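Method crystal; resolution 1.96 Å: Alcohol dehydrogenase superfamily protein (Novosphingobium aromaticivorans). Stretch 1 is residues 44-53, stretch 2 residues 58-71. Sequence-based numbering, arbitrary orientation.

Stretch 1 (44-53) TNPLDAKIRA
Stretch 2 (58-71) HAQQPLPAILGMDL

A short helix running through L47-R52 packs its inner face on a largely irregular segment that leaves a 3-10 turn at 58-59, turns at Q60 (phi/psi 49/49) and enters a strand at D70; I51 and Q61 are in register, with CA atoms 6.7 Å apart. At the N-terminal end, D48 (chi1 m, -57°) folds back so that its OD2 accepts a hydrogen bond from N45 N (3.0 Å), while D48 N bonds to N45 O (2.9 Å). The same carboxylate reaches stretch 2 through water: one water donates to D48 OD1 (2.8 Å) and accepts from G68 N (2.9 Å), and a second lies 2.6 Å from D48 OD2 and accepts from M69 N (2.8 Å). G68, at phi/psi 104/128, adopts a conformation that calls for glycine.

I51 (m, t) points its CB toward stretch 2 and buries the largest area. Its CD1 meets A59 CB at 3.5 Å, and its CG2 lies 3.8 Å from L67 CD2. L67 (m, t) also places CD1 3.6 Å from D48 O, which accepts the helical bond from R52 N (2.8 Å). In selenomethionine M69 (chi1 m), CA-to-CB points sideways, and chi2 t with chi3 -95° brings CE to L47 CB (3.7 Å; L47 is t, p). L63 (m, t) points its CB toward the helix, and its CD1 comes to R52 O (3.7 Å). A further water donates to I51 O (2.7 Å) and Q61 O (2.9 Å), joining the two backbones.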

# COMPACT_ATOMS: atom_id res chain seq x y z
N THR A 44 -9.01 -11.14 13.89
CA THR A 44 -8.45 -11.87 12.75
C THR A 44 -9.45 -12.06 11.63
O THR A 44 -10.66 -11.90 11.82
CB THR A 44 -7.95 -13.28 13.16
OG1 THR A 44 -9.07 -14.12 13.48
CG2 THR A 44 -7.03 -13.20 14.37
N ASN A 45 -8.94 -12.37 10.45
CA ASN A 45 -9.78 -12.63 9.29
C ASN A 45 -9.03 -13.59 8.37
O ASN A 45 -7.81 -13.54 8.28
CB ASN A 45 -10.11 -11.34 8.53
CG ASN A 45 -11.08 -10.44 9.29
OD1 ASN A 45 -10.69 -9.41 9.85
ND2 ASN A 45 -12.35 -10.82 9.32
N PRO A 46 -9.76 -14.49 7.69
CA PRO A 46 -9.14 -15.45 6.79
C PRO A 46 -8.15 -14.82 5.81
O PRO A 46 -7.10 -15.40 5.52
CB PRO A 46 -10.34 -16.07 6.07
CG PRO A 46 -11.40 -16.04 7.13
CD PRO A 46 -11.22 -14.65 7.71
N LEU A 47 -8.48 -13.63 5.29
CA LEU A 47 -7.59 -12.97 4.33
C LEU A 47 -6.17 -12.80 4.86
O LEU A 47 -5.21 -12.90 4.10
CB LEU A 47 -8.15 -11.59 3.94
CG LEU A 47 -7.36 -10.86 2.84
CD1 LEU A 47 -7.42 -11.68 1.55
CD2 LEU A 47 -7.95 -9.47 2.62
N ASP A 48 -6.03 -12.55 6.17
CA ASP A 48 -4.71 -12.38 6.77
C ASP A 48 -3.81 -13.58 6.47
O ASP A 48 -2.61 -13.43 6.20
CB ASP A 48 -4.82 -12.22 8.30
CG ASP A 48 -5.70 -11.05 8.72
OD1 ASP A 48 -5.82 -10.08 7.96
OD2 ASP A 48 -6.27 -11.11 9.83
N ALA A 49 -4.38 -14.78 6.53
CA ALA A 49 -3.64 -16.01 6.27
C ALA A 49 -3.25 -16.09 4.81
O ALA A 49 -2.16 -16.56 4.48
CB ALA A 49 -4.47 -17.23 6.67
N LYS A 50 -4.13 -15.64 3.92
CA LYS A 50 -3.83 -15.66 2.50
C LYS A 50 -2.66 -14.71 2.25
O LYS A 50 -1.78 -15.00 1.44
CB LYS A 50 -5.04 -15.23 1.68
CG LYS A 50 -4.78 -15.26 0.18
CD LYS A 50 -5.95 -14.68 -0.62
CE LYS A 50 -6.87 -15.76 -1.16
NZ LYS A 50 -7.85 -15.17 -2.12
N ILE A 51 -2.65 -13.59 2.97
CA ILE A 51 -1.58 -12.61 2.84
C ILE A 51 -0.28 -13.18 3.41
O ILE A 51 0.80 -12.96 2.85
CB ILE A 51 -1.94 -11.29 3.58
CG1 ILE A 51 -3.06 -10.56 2.84
CG2 ILE A 51 -0.71 -10.39 3.67
CD1 ILE A 51 -3.69 -9.42 3.63
N ARG A 52 -0.38 -13.91 4.52
CA ARG A 52 0.79 -14.51 5.15
C ARG A 52 1.45 -15.49 4.19
O ARG A 52 2.68 -15.59 4.13
CB ARG A 52 0.37 -15.26 6.42
CG ARG A 52 1.50 -15.97 7.13
CD ARG A 52 0.97 -16.86 8.24
NE ARG A 52 2.03 -17.47 9.02
CZ ARG A 52 1.85 -18.47 9.88
NH1 ARG A 52 0.64 -18.97 10.07
NH2 ARG A 52 2.88 -18.96 10.56
N ALA A 53 0.63 -16.21 3.43
CA ALA A 53 1.13 -17.18 2.46
C ALA A 53 1.60 -16.50 1.17
O ALA A 53 2.12 -17.15 0.27
CB ALA A 53 0.04 -18.20 2.14
N HIS A 58 -4.89 -9.16 -4.35
CA HIS A 58 -5.89 -8.11 -4.19
C HIS A 58 -5.69 -7.30 -2.91
O HIS A 58 -6.23 -6.20 -2.78
CB HIS A 58 -7.31 -8.69 -4.18
CG HIS A 58 -7.61 -9.59 -5.34
ND1 HIS A 58 -7.10 -9.38 -6.60
CD2 HIS A 58 -8.37 -10.71 -5.42
CE1 HIS A 58 -7.53 -10.33 -7.41
NE2 HIS A 58 -8.30 -11.15 -6.72
N ALA A 59 -4.93 -7.85 -1.97
CA ALA A 59 -4.68 -7.18 -0.70
C ALA A 59 -3.54 -6.16 -0.78
O ALA A 59 -3.45 -5.26 0.05
CB ALA A 59 -4.39 -8.21 0.39
N GLN A 60 -2.68 -6.32 -1.77
CA GLN A 60 -1.55 -5.41 -1.94
C GLN A 60 -0.80 -5.21 -0.62
O GLN A 60 -0.51 -4.09 -0.22
CB GLN A 60 -2.05 -4.06 -2.49
CG GLN A 60 -2.82 -4.20 -3.80
CD GLN A 60 -3.33 -2.87 -4.35
OE1 GLN A 60 -4.14 -2.86 -5.28
NE2 GLN A 60 -2.85 -1.76 -3.80
N GLN A 61 -0.49 -6.32 0.04
CA GLN A 61 0.23 -6.29 1.31
C GLN A 61 1.48 -7.18 1.21
O GLN A 61 1.50 -8.31 1.72
CB GLN A 61 -0.66 -6.79 2.45
CG GLN A 61 -0.04 -6.64 3.83
CD GLN A 61 -0.18 -5.22 4.39
OE1 GLN A 61 -0.27 -4.26 3.64
NE2 GLN A 61 -0.19 -5.10 5.71
N PRO A 62 2.53 -6.68 0.55
CA PRO A 62 3.76 -7.48 0.42
C PRO A 62 4.47 -7.61 1.77
O PRO A 62 4.29 -6.78 2.66
CB PRO A 62 4.57 -6.70 -0.60
CG PRO A 62 4.17 -5.27 -0.32
CD PRO A 62 2.67 -5.38 -0.13
N LEU A 63 5.28 -8.65 1.89
CA LEU A 63 6.03 -8.91 3.12
C LEU A 63 7.46 -8.38 2.95
O LEU A 63 7.94 -8.22 1.83
CB LEU A 63 6.06 -10.41 3.39
CG LEU A 63 4.68 -11.08 3.38
CD1 LEU A 63 4.83 -12.59 3.52
CD2 LEU A 63 3.82 -10.51 4.51
N PRO A 64 8.16 -8.13 4.06
CA PRO A 64 7.71 -8.30 5.44
C PRO A 64 6.62 -7.29 5.81
O PRO A 64 6.54 -6.22 5.21
CB PRO A 64 8.98 -8.08 6.25
CG PRO A 64 9.69 -7.03 5.43
CD PRO A 64 9.53 -7.57 4.03
N ALA A 65 5.80 -7.64 6.79
CA ALA A 65 4.74 -6.74 7.20
C ALA A 65 4.02 -7.20 8.46
O ALA A 65 4.10 -8.37 8.85
CB ALA A 65 3.73 -6.57 6.06
N ILE A 66 3.35 -6.26 9.11
CA ILE A 66 2.56 -6.53 10.30
C ILE A 66 1.16 -6.74 9.74
O ILE A 66 0.63 -5.85 9.06
CB ILE A 66 2.58 -5.33 11.26
CG1 ILE A 66 4.00 -5.15 11.82
CG2 ILE A 66 1.57 -5.55 12.37
CD1 ILE A 66 4.22 -3.83 12.55
N LEU A 67 0.58 -7.90 10.01
CA LEU A 67 -0.76 -8.21 9.49
C LEU A 67 -1.87 -7.94 10.51
O LEU A 67 -1.61 -7.49 11.63
CB LEU A 67 -0.80 -9.66 9.01
CG LEU A 67 0.37 -10.03 8.08
CD1 LEU A 67 0.14 -11.43 7.49
CD2 LEU A 67 0.50 -9.00 6.98
N GLY A 68 -3.11 -8.22 10.12
CA GLY A 68 -4.25 -7.98 11.00
C GLY A 68 -4.95 -6.73 10.51
O GLY A 68 -4.31 -5.69 10.35
N MSE A 69 -6.26 -6.81 10.29
CA MSE A 69 -7.01 -5.67 9.76
C MSE A 69 -7.93 -4.95 10.75
O MSE A 69 -8.13 -3.74 10.64
CB MSE A 69 -7.83 -6.13 8.54
CG MSE A 69 -7.02 -6.91 7.51
SE MSE A 69 -8.05 -7.64 6.18
CE MSE A 69 -8.30 -9.17 6.76
N ASP A 70 -8.49 -5.70 11.69
CA ASP A 70 -9.42 -5.14 12.68
C ASP A 70 -8.77 -4.87 14.04
O ASP A 70 -7.87 -5.60 14.47
CB ASP A 70 -10.59 -6.10 12.93
CG ASP A 70 -11.51 -6.26 11.73
OD1 ASP A 70 -11.82 -5.24 11.06
OD2 ASP A 70 -11.94 -7.40 11.46
N LEU A 71 -9.25 -3.84 14.73
CA LEU A 71 -8.73 -3.53 16.05
C LEU A 71 -9.78 -2.96 16.98
O LEU A 71 -10.87 -2.55 16.56
CB LEU A 71 -7.54 -2.57 15.98
CG LEU A 71 -7.70 -1.14 15.45
CD1 LEU A 71 -8.59 -0.31 16.36
CD2 LEU A 71 -6.31 -0.50 15.36
O HOH W 1 -11.88 -9.74 13.19
O HOH W 2 -7.90 -9.10 10.36
O HOH W 3 -3.60 -8.44 7.27
O HOH W 4 1.76 -11.10 1.18